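Local coordinates for putative cell adhesion protein (PDB 4H40) that probably serves as a fimbrillin-like pilus component in cell adhesion by the human-associated bacterium Bacteroides fragilis, at residues V132-L140 against V252-T260; A201-Q211 against K230-T241. All coordinates share one frame; numbering follows the deposited sequence.

Contact 1: residues V132-L140 against V252-T260; sequences VNIGNGEYL and VAHTGVLPT
L258 settles into the bend of loop 132-140, and its side chain lies against carbonyl and amide oxygens along most of its length. Its CB lies 3.6 Å from N136 OD1. CG, set anti to the residue's own carbonyl carbon (chi1 -64°), comes to 3.4 Å from that same OD1. Of the two methyls, CD1 sits near I134 O, while CD2 reaches G135 O at 3.4 Å and I134 CG1 at 3.9 Å, the two aliphatic chains running alongside one another head to tail. N136 OD1 also accepts L258 N at 2.9 Å in a nearly straight bond (174°); with ND2 bonded to Q210 O, the amide is held at both ends. In this fimbrillin-like fold of the transthyretin clan, the contact brings the loop before strand 141-142 against the end of strand 251-257. There G137 N donates to G256 O over 2.8 Å, from above the carbonyl plane. Further along, Y139 CE1 rests 3.5 Å from G256 CA, and Y139 OH shares a 2.6 Å hydrogen bond with H254 ND1, neither ring covering the other's face, their planes 19° apart. E138 braces the bend itself: OE2 accepts G135 N and OE1 pairs with K124.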
loop_
_atom_site.group_PDB
_atom_site.type_symbol
_atom_site.label_atom_id
_atom_site.label_comp_id
_atom_site.label_asym_id
_atom_site.label_seq_id
_atom_site.Cartn_x
_atom_site.Cartn_y
_atom_site.Cartn_z
ATOM N N VAL B 132 -11.590 -6.423 31.474
ATOM C CA VAL B 132 -11.943 -5.014 31.412
ATOM C C VAL B 132 -12.716 -4.747 30.123
ATOM O O VAL B 132 -12.547 -5.462 29.135
ATOM C CB VAL B 132 -10.690 -4.091 31.533
ATOM C CG1 VAL B 132 -10.128 -4.098 32.949
ATOM C CG2 VAL B 132 -9.613 -4.456 30.524
ATOM N N ASN B 133 -13.558 -3.709 30.144
ATOM C CA ASN B 133 -14.282 -3.231 28.972
ATOM C C ASN B 133 -13.300 -2.386 28.131
ATOM O O ASN B 133 -12.723 -1.416 28.642
ATOM C CB ASN B 133 -15.517 -2.408 29.403
ATOM C CG ASN B 133 -16.609 -3.187 30.098
ATOM O OD1 ASN B 133 -16.919 -4.328 29.753
ATOM N ND2 ASN B 133 -17.260 -2.569 31.081
ATOM N N ILE B 134 -13.055 -2.789 26.871
ATOM C CA ILE B 134 -12.115 -2.058 26.012
ATOM C C ILE B 134 -12.670 -1.974 24.601
ATOM O O ILE B 134 -13.037 -3.000 24.022
ATOM C CB ILE B 134 -10.656 -2.622 26.060
ATOM C CG1 ILE B 134 -9.769 -1.990 24.983
ATOM C CG2 ILE B 134 -10.593 -4.143 25.995
ATOM C CD1 ILE B 134 -8.483 -1.542 25.449
ATOM N N GLY B 135 -12.723 -0.746 24.080
ATOM C CA GLY B 135 -13.177 -0.433 22.728
ATOM C C GLY B 135 -12.054 0.087 21.847
ATOM O O GLY B 135 -10.875 -0.182 22.096
ATOM N N ASN B 136 -12.419 0.816 20.799
ATOM C CA ASN B 136 -11.476 1.435 19.892
ATOM C C ASN B 136 -11.176 2.813 20.410
ATOM O O ASN B 136 -11.993 3.368 21.168
ATOM C CB ASN B 136 -12.009 1.463 18.462
ATOM C CG ASN B 136 -12.147 0.090 17.862
ATOM O OD1 ASN B 136 -11.160 -0.657 17.738
ATOM N ND2 ASN B 136 -13.382 -0.266 17.467
ATOM N N GLY B 137 -9.992 3.334 20.059
ATOM C CA GLY B 137 -9.580 4.652 20.510
ATOM C C GLY B 137 -9.034 4.658 21.920
ATOM O O GLY B 137 -9.188 5.651 22.644
ATOM N N GLU B 138 -8.385 3.552 22.312
ATOM C CA GLU B 138 -7.745 3.433 23.612
ATOM C C GLU B 138 -6.633 2.396 23.630
ATOM O O GLU B 138 -6.660 1.431 22.870
ATOM C CB GLU B 138 -8.758 3.140 24.717
ATOM C CG GLU B 138 -9.450 1.804 24.616
ATOM C CD GLU B 138 -10.482 1.643 25.708
ATOM O OE1 GLU B 138 -10.064 1.596 26.886
ATOM O OE2 GLU B 138 -11.697 1.658 25.399
ATOM N N TYR B 139 -5.643 2.625 24.501
ATOM C CA TYR B 139 -4.531 1.704 24.712
ATOM C C TYR B 139 -4.711 1.017 26.026
ATOM O O TYR B 139 -5.246 1.622 26.948
ATOM C CB TYR B 139 -3.168 2.418 24.677
ATOM C CG TYR B 139 -2.894 3.149 23.394
ATOM C CD1 TYR B 139 -2.696 2.457 22.203
ATOM C CD2 TYR B 139 -2.833 4.538 23.360
ATOM C CE1 TYR B 139 -2.448 3.132 21.010
ATOM C CE2 TYR B 139 -2.544 5.222 22.174
ATOM C CZ TYR B 139 -2.378 4.514 21.001
ATOM O OH TYR B 139 -2.154 5.188 19.836
ATOM N N LEU B 140 -4.298 -0.262 26.102
ATOM C CA LEU B 140 -4.322 -1.034 27.331
ATOM C C LEU B 140 -3.109 -1.913 27.401
ATOM O O LEU B 140 -2.923 -2.822 26.591
ATOM C CB LEU B 140 -5.599 -1.863 27.557
ATOM C CG LEU B 140 -5.570 -2.699 28.846
ATOM C CD1 LEU B 140 -6.099 -1.933 30.053
ATOM C CD2 LEU B 140 -6.258 -4.022 28.651
ATOM N N VAL B 252 1.029 14.763 13.815
ATOM C CA VAL B 252 1.077 13.332 14.164
ATOM C C VAL B 252 -0.177 12.964 14.959
ATOM O O VAL B 252 -0.397 13.449 16.072
ATOM C CB VAL B 252 2.363 12.873 14.909
ATOM C CG1 VAL B 252 2.338 11.373 15.147
ATOM C CG2 VAL B 252 3.600 13.227 14.109
ATOM N N ALA B 253 -0.993 12.094 14.386
ATOM C CA ALA B 253 -2.198 11.613 15.054
ATOM C C ALA B 253 -2.096 10.110 15.221
ATOM O O ALA B 253 -1.594 9.433 14.333
ATOM C CB ALA B 253 -3.437 12.000 14.262
ATOM N N HIS B 254 -2.471 9.598 16.380
ATOM C CA HIS B 254 -2.449 8.164 16.647
ATOM C C HIS B 254 -3.663 7.740 17.468
ATOM O O HIS B 254 -4.335 8.564 18.083
ATOM C CB HIS B 254 -1.144 7.719 17.327
ATOM C CG HIS B 254 -0.925 8.302 18.685
ATOM N ND1 HIS B 254 -1.120 7.557 19.826
ATOM C CD2 HIS B 254 -0.519 9.539 19.042
ATOM C CE1 HIS B 254 -0.820 8.354 20.835
ATOM N NE2 HIS B 254 -0.475 9.559 20.411
ATOM N N THR B 255 -3.968 6.457 17.425
ATOM C CA THR B 255 -5.068 5.884 18.176
ATOM C C THR B 255 -4.880 4.402 18.307
ATOM O O THR B 255 -4.167 3.783 17.499
ATOM C CB THR B 255 -6.433 6.207 17.528
ATOM O OG1 THR B 255 -7.436 6.072 18.509
ATOM C CG2 THR B 255 -6.764 5.347 16.323
ATOM N N GLY B 256 -5.557 3.847 19.309
ATOM C CA GLY B 256 -5.590 2.418 19.529
ATOM C C GLY B 256 -6.738 1.866 18.724
ATOM O O GLY B 256 -7.757 2.546 18.552
ATOM N N VAL B 257 -6.572 0.659 18.202
ATOM C CA VAL B 257 -7.624 -0.053 17.491
ATOM C C VAL B 257 -7.566 -1.495 17.977
ATOM O O VAL B 257 -6.486 -2.015 18.256
ATOM C CB VAL B 257 -7.634 0.083 15.929
ATOM C CG1 VAL B 257 -7.893 1.522 15.503
ATOM C CG2 VAL B 257 -6.354 -0.423 15.299
ATOM N N LEU B 258 -8.714 -2.113 18.138
ATOM C CA LEU B 258 -8.761 -3.487 18.603
ATOM C C LEU B 258 -8.240 -4.425 17.525
ATOM O O LEU B 258 -8.499 -4.135 16.352
ATOM C CB LEU B 258 -10.207 -3.879 18.956
ATOM C CG LEU B 258 -10.893 -3.159 20.097
ATOM C CD1 LEU B 258 -12.355 -3.582 20.150
ATOM C CD2 LEU B 258 -10.223 -3.461 21.422
ATOM N N PRO B 259 -7.573 -5.573 17.874
ATOM C CA PRO B 259 -7.147 -6.512 16.826
ATOM C C PRO B 259 -8.329 -6.876 15.932
ATOM O O PRO B 259 -9.413 -7.211 16.435
ATOM C CB PRO B 259 -6.617 -7.705 17.619
ATOM C CG PRO B 259 -6.147 -7.100 18.902
ATOM C CD PRO B 259 -7.182 -6.066 19.213
ATOM N N THR B 260 -8.155 -6.662 14.613
ATOM C CA THR B 260 -9.198 -6.910 13.628
ATOM C C THR B 260 -8.637 -7.441 12.327
ATOM O O THR B 260 -7.597 -6.995 11.853
ATOM C CB THR B 260 -10.090 -5.667 13.395
ATOM O OG1 THR B 260 -11.239 -6.062 12.637
ATOM C CG2 THR B 260 -9.385 -4.526 12.706
HETATM O O HOH W 1 -10.518 -2.798 15.231
#

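Contact 2: residues A201-Q211 against K230-T241; sequences AEGIEISGIQQ and KVGDQSASVRIT
I206 and I240 meet at their ends, CD1 to CD1 at 4.0 Å, their chains crossing at a slant on a face shared with I204 and V238. From I206 CB it is 3.9 Å to V238 CG1, and the same methyl is met at 3.8 Å by I209 CD1, whose chain comes in at about a right angle. Beyond these strands the layer is covered by strands 251-257 and 177-190, where I240 touches A253 and both I206 and I240 touch F186.

The backbones bind the layer together. Strands 203-207 and 237-240 run antiparallel (164°), with I204-I240 and I206-V238 as hydrogen-bonded pairs; I240 N reaches I204 O at 2.7 Å, and I206 N reaches V238 O at 2.9 Å. Past S207 the regular pairing gives way to a type I turn from D233 to A236. There A236 O takes two donors, G208 N at 2.9 Å, lined up with the carbonyl, and I209 N from above its plane, while D233 N returns a bond to I209 O.

On the other face the partners are polar. R239 folds back at chi3 (-55°), and this bend carries NH1 to E202 O, 2.7 Å away on a lone pair and in the guanidinium plane. E205 OE2 lies over one face of that group, 3.2 Å from R239 NH2 and well out of its plane, so the salt bridge rests on charge alone; the two planes are 47° apart. A water donates to E205 OE1, and S237 OG adds a weak bond to OE2. An apolar face turned onto a second layer of strands and a polar face turned outward, here at the edge formed by 237-240, is typical of a beta-sandwich, consistent with the transthyretin clan.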
loop_
_atom_site.group_PDB
_atom_site.type_symbol
_atom_site.label_atom_id
_atom_site.label_comp_id
_atom_site.label_asym_id
_atom_site.label_seq_id
_atom_site.Cartn_x
_atom_site.Cartn_y
_atom_site.Cartn_z
ATOM N N ALA B 201 -12.326 19.950 13.445
ATOM C CA ALA B 201 -12.955 19.325 14.617
ATOM C C ALA B 201 -13.331 17.853 14.330
ATOM O O ALA B 201 -13.307 17.021 15.239
ATOM C CB ALA B 201 -14.177 20.106 15.020
ATOM N N GLU B 202 -13.605 17.540 13.049
ATOM C CA GLU B 202 -13.938 16.196 12.577
ATOM C C GLU B 202 -12.702 15.246 12.630
ATOM O O GLU B 202 -12.888 14.035 12.670
ATOM C CB GLU B 202 -14.515 16.229 11.144
ATOM C CG GLU B 202 -15.833 16.973 10.966
ATOM C CD GLU B 202 -15.792 18.497 10.889
ATOM O OE1 GLU B 202 -14.682 19.074 10.809
ATOM O OE2 GLU B 202 -16.881 19.117 10.925
ATOM N N GLY B 203 -11.483 15.812 12.611
ATOM C CA GLY B 203 -10.218 15.085 12.661
ATOM C C GLY B 203 -10.081 13.927 11.688
ATOM O O GLY B 203 -10.548 13.995 10.545
ATOM N N ILE B 204 -9.450 12.841 12.146
ATOM C CA ILE B 204 -9.241 11.626 11.348
ATOM C C ILE B 204 -10.199 10.535 11.832
ATOM O O ILE B 204 -10.150 10.134 12.998
ATOM C CB ILE B 204 -7.751 11.176 11.412
ATOM C CG1 ILE B 204 -6.838 12.241 10.792
ATOM C CG2 ILE B 204 -7.552 9.779 10.760
ATOM C CD1 ILE B 204 -5.486 12.171 11.244
ATOM N N GLU B 205 -11.084 10.086 10.938
ATOM C CA GLU B 205 -12.047 9.035 11.229
ATOM C C GLU B 205 -11.667 7.736 10.487
ATOM O O GLU B 205 -11.562 7.704 9.258
ATOM C CB GLU B 205 -13.464 9.482 10.893
ATOM C CG GLU B 205 -14.507 8.475 11.339
ATOM C CD GLU B 205 -15.919 9.015 11.433
ATOM O OE1 GLU B 205 -16.370 9.695 10.481
ATOM O OE2 GLU B 205 -16.583 8.736 12.459
ATOM N N ILE B 206 -11.395 6.701 11.280
ATOM C CA ILE B 206 -11.070 5.352 10.864
ATOM C C ILE B 206 -12.402 4.567 10.956
ATOM O O ILE B 206 -13.090 4.643 11.964
ATOM C CB ILE B 206 -9.922 4.797 11.746
ATOM C CG1 ILE B 206 -8.711 5.775 11.743
ATOM C CG2 ILE B 206 -9.511 3.376 11.322
ATOM C CD1 ILE B 206 -7.588 5.413 12.646
ATOM N N SER B 207 -12.796 3.907 9.866
ATOM C CA SER B 207 -14.059 3.173 9.735
ATOM C C SER B 207 -13.833 1.760 9.226
ATOM O O SER B 207 -12.878 1.521 8.486
ATOM C CB SER B 207 -14.987 3.905 8.766
ATOM O OG SER B 207 -15.695 4.971 9.378
ATOM N N GLY B 208 -14.730 0.855 9.601
ATOM C CA GLY B 208 -14.691 -0.544 9.195
ATOM C C GLY B 208 -13.783 -1.392 10.056
ATOM O O GLY B 208 -13.129 -2.316 9.567
ATOM N N ILE B 209 -13.734 -1.077 11.349
ATOM C CA ILE B 209 -12.877 -1.795 12.287
ATOM C C ILE B 209 -13.759 -2.684 13.214
ATOM O O ILE B 209 -14.985 -2.688 13.073
ATOM C CB ILE B 209 -11.946 -0.807 13.041
ATOM C CG1 ILE B 209 -12.680 0.517 13.402
ATOM C CG2 ILE B 209 -10.727 -0.548 12.206
ATOM C CD1 ILE B 209 -12.142 1.264 14.586
ATOM N N GLN B 210 -13.131 -3.504 14.073
ATOM C CA GLN B 210 -13.813 -4.415 14.987
ATOM C C GLN B 210 -14.802 -3.693 15.856
ATOM O O GLN B 210 -14.472 -2.643 16.418
ATOM C CB GLN B 210 -12.790 -5.122 15.887
ATOM C CG GLN B 210 -13.365 -6.166 16.840
ATOM C CD GLN B 210 -13.480 -7.498 16.164
ATOM O OE1 GLN B 210 -12.477 -8.167 15.895
ATOM N NE2 GLN B 210 -14.705 -7.896 15.851
ATOM N N GLN B 211 -16.023 -4.253 15.967
ATOM C CA GLN B 211 -17.011 -3.747 16.909
ATOM C C GLN B 211 -16.642 -4.383 18.262
ATOM O O GLN B 211 -16.412 -5.596 18.287
ATOM C CB GLN B 211 -18.449 -4.060 16.466
ATOM C CG GLN B 211 -19.514 -3.266 17.238
ATOM C CD GLN B 211 -19.618 -1.814 16.815
ATOM O OE1 GLN B 211 -19.106 -0.902 17.487
ATOM N NE2 GLN B 211 -20.275 -1.562 15.686
ATOM N N LYS B 230 -11.107 -11.023 14.978
ATOM C CA LYS B 230 -12.262 -11.307 14.108
ATOM C C LYS B 230 -12.554 -10.107 13.156
ATOM O O LYS B 230 -12.007 -9.007 13.337
ATOM C CB LYS B 230 -13.542 -11.792 14.861
ATOM C CG LYS B 230 -13.839 -11.214 16.247
ATOM C CD LYS B 230 -15.252 -11.617 16.705
ATOM C CE LYS B 230 -15.531 -11.386 18.175
ATOM N NZ LYS B 230 -15.663 -9.939 18.515
ATOM N N VAL B 231 -13.374 -10.378 12.104
ATOM C CA VAL B 231 -13.746 -9.485 11.006
ATOM C C VAL B 231 -14.447 -8.205 11.539
ATOM O O VAL B 231 -15.450 -8.282 12.261
ATOM C CB VAL B 231 -14.594 -10.242 9.923
ATOM C CG1 VAL B 231 -15.058 -9.304 8.812
ATOM C CG2 VAL B 231 -13.800 -11.395 9.310
ATOM N N GLY B 232 -13.890 -7.055 11.161
ATOM C CA GLY B 232 -14.419 -5.738 11.516
ATOM C C GLY B 232 -15.645 -5.352 10.709
ATOM O O GLY B 232 -15.977 -6.063 9.768
ATOM N N ASP B 233 -16.340 -4.226 11.018
ATOM C CA ASP B 233 -17.528 -3.921 10.217
ATOM C C ASP B 233 -17.792 -2.436 9.922
ATOM O O ASP B 233 -17.499 -1.573 10.743
ATOM C CB ASP B 233 -18.793 -4.547 10.842
ATOM C CG ASP B 233 -19.338 -3.911 12.102
ATOM O OD1 ASP B 233 -18.536 -3.411 12.905
ATOM O OD2 ASP B 233 -20.570 -3.996 12.326
ATOM N N GLN B 234 -18.441 -2.189 8.741
ATOM C CA GLN B 234 -18.929 -0.930 8.121
ATOM C C GLN B 234 -19.446 0.133 9.128
ATOM O O GLN B 234 -19.373 1.339 8.843
ATOM C CB GLN B 234 -20.068 -1.225 7.098
ATOM C CG GLN B 234 -21.231 -2.091 7.629
ATOM C CD GLN B 234 -22.417 -2.293 6.685
ATOM O OE1 GLN B 234 -22.285 -2.617 5.493
ATOM N NE2 GLN B 234 -23.621 -2.203 7.232
ATOM N N SER B 235 -19.991 -0.331 10.278
ATOM C CA SER B 235 -20.586 0.487 11.337
ATOM C C SER B 235 -19.593 0.863 12.471
ATOM O O SER B 235 -19.799 1.910 13.089
ATOM C CB SER B 235 -21.805 -0.220 11.923
ATOM O OG SER B 235 -21.449 -1.470 12.491
ATOM N N ALA B 236 -18.545 0.039 12.754
ATOM C CA ALA B 236 -17.583 0.368 13.817
ATOM C C ALA B 236 -16.553 1.353 13.328
ATOM O O ALA B 236 -15.950 1.174 12.267
ATOM C CB ALA B 236 -16.909 -0.875 14.357
ATOM N N SER B 237 -16.367 2.415 14.107
ATOM C CA SER B 237 -15.444 3.499 13.776
ATOM C C SER B 237 -14.792 4.132 15.018
ATOM O O SER B 237 -15.242 3.923 16.156
ATOM C CB SER B 237 -16.172 4.575 12.962
ATOM O OG SER B 237 -16.832 5.544 13.761
ATOM N N VAL B 238 -13.744 4.932 14.775
ATOM C CA VAL B 238 -13.041 5.681 15.813
ATOM C C VAL B 238 -12.589 7.053 15.220
ATOM O O VAL B 238 -12.273 7.140 14.033
ATOM C CB VAL B 238 -11.898 4.881 16.499
ATOM C CG1 VAL B 238 -10.729 4.608 15.565
ATOM C CG2 VAL B 238 -11.430 5.594 17.747
ATOM N N ARG B 239 -12.649 8.119 16.033
ATOM C CA ARG B 239 -12.247 9.445 15.608
ATOM C C ARG B 239 -11.018 9.948 16.394
ATOM O O ARG B 239 -10.987 9.856 17.624
ATOM C CB ARG B 239 -13.417 10.409 15.769
ATOM C CG ARG B 239 -13.183 11.768 15.144
ATOM C CD ARG B 239 -14.343 12.732 15.310
ATOM N NE ARG B 239 -15.639 12.229 14.824
ATOM C CZ ARG B 239 -16.029 12.204 13.548
ATOM N NH1 ARG B 239 -15.205 12.606 12.582
ATOM N NH2 ARG B 239 -17.231 11.754 13.225
ATOM N N ILE B 240 -9.993 10.430 15.676
ATOM C CA ILE B 240 -8.798 11.052 16.266
ATOM C C ILE B 240 -9.044 12.534 16.114
ATOM O O ILE B 240 -9.234 12.991 14.993
ATOM C CB ILE B 240 -7.442 10.609 15.646
ATOM C CG1 ILE B 240 -7.345 9.067 15.417
ATOM C CG2 ILE B 240 -6.294 11.128 16.503
ATOM C CD1 ILE B 240 -6.115 8.629 14.546
ATOM N N THR B 241 -9.151 13.268 17.217
ATOM C CA THR B 241 -9.429 14.699 17.181
ATOM C C THR B 241 -8.167 15.493 17.513
ATOM O O THR B 241 -8.073 16.674 17.169
ATOM C CB THR B 241 -10.594 15.055 18.137
ATOM O OG1 THR B 241 -10.451 14.337 19.366
ATOM C CG2 THR B 241 -11.949 14.739 17.539
HETATM O O HOH W 2 -15.503 12.182 9.202
#

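How the contacts relate
The two contacts lie about 10 Å apart, centre to centre, and touch directly. In chain order, 132-140 comes first, then 201-211 and 230-241, and finally 252-260, so contact 2 falls wholly between the two halves of contact 1. Their main strands differ: contact 2 joins 197-207 to 237-240 in a four-stranded antiparallel sheet, whereas contact 1 engages strand 251-257, which pairs with 177-190 and packs against that sheet. Yet 230-231 of contact 2 pairs in parallel with 260-262, which starts at T260 of contact 1, and T260 OG1 probably bonds to K230 O. Contact 1 lies near the centre of the chain and contact 2 farther out; where they touch, loop 132-140 is joined to the edge of the four-stranded sheet.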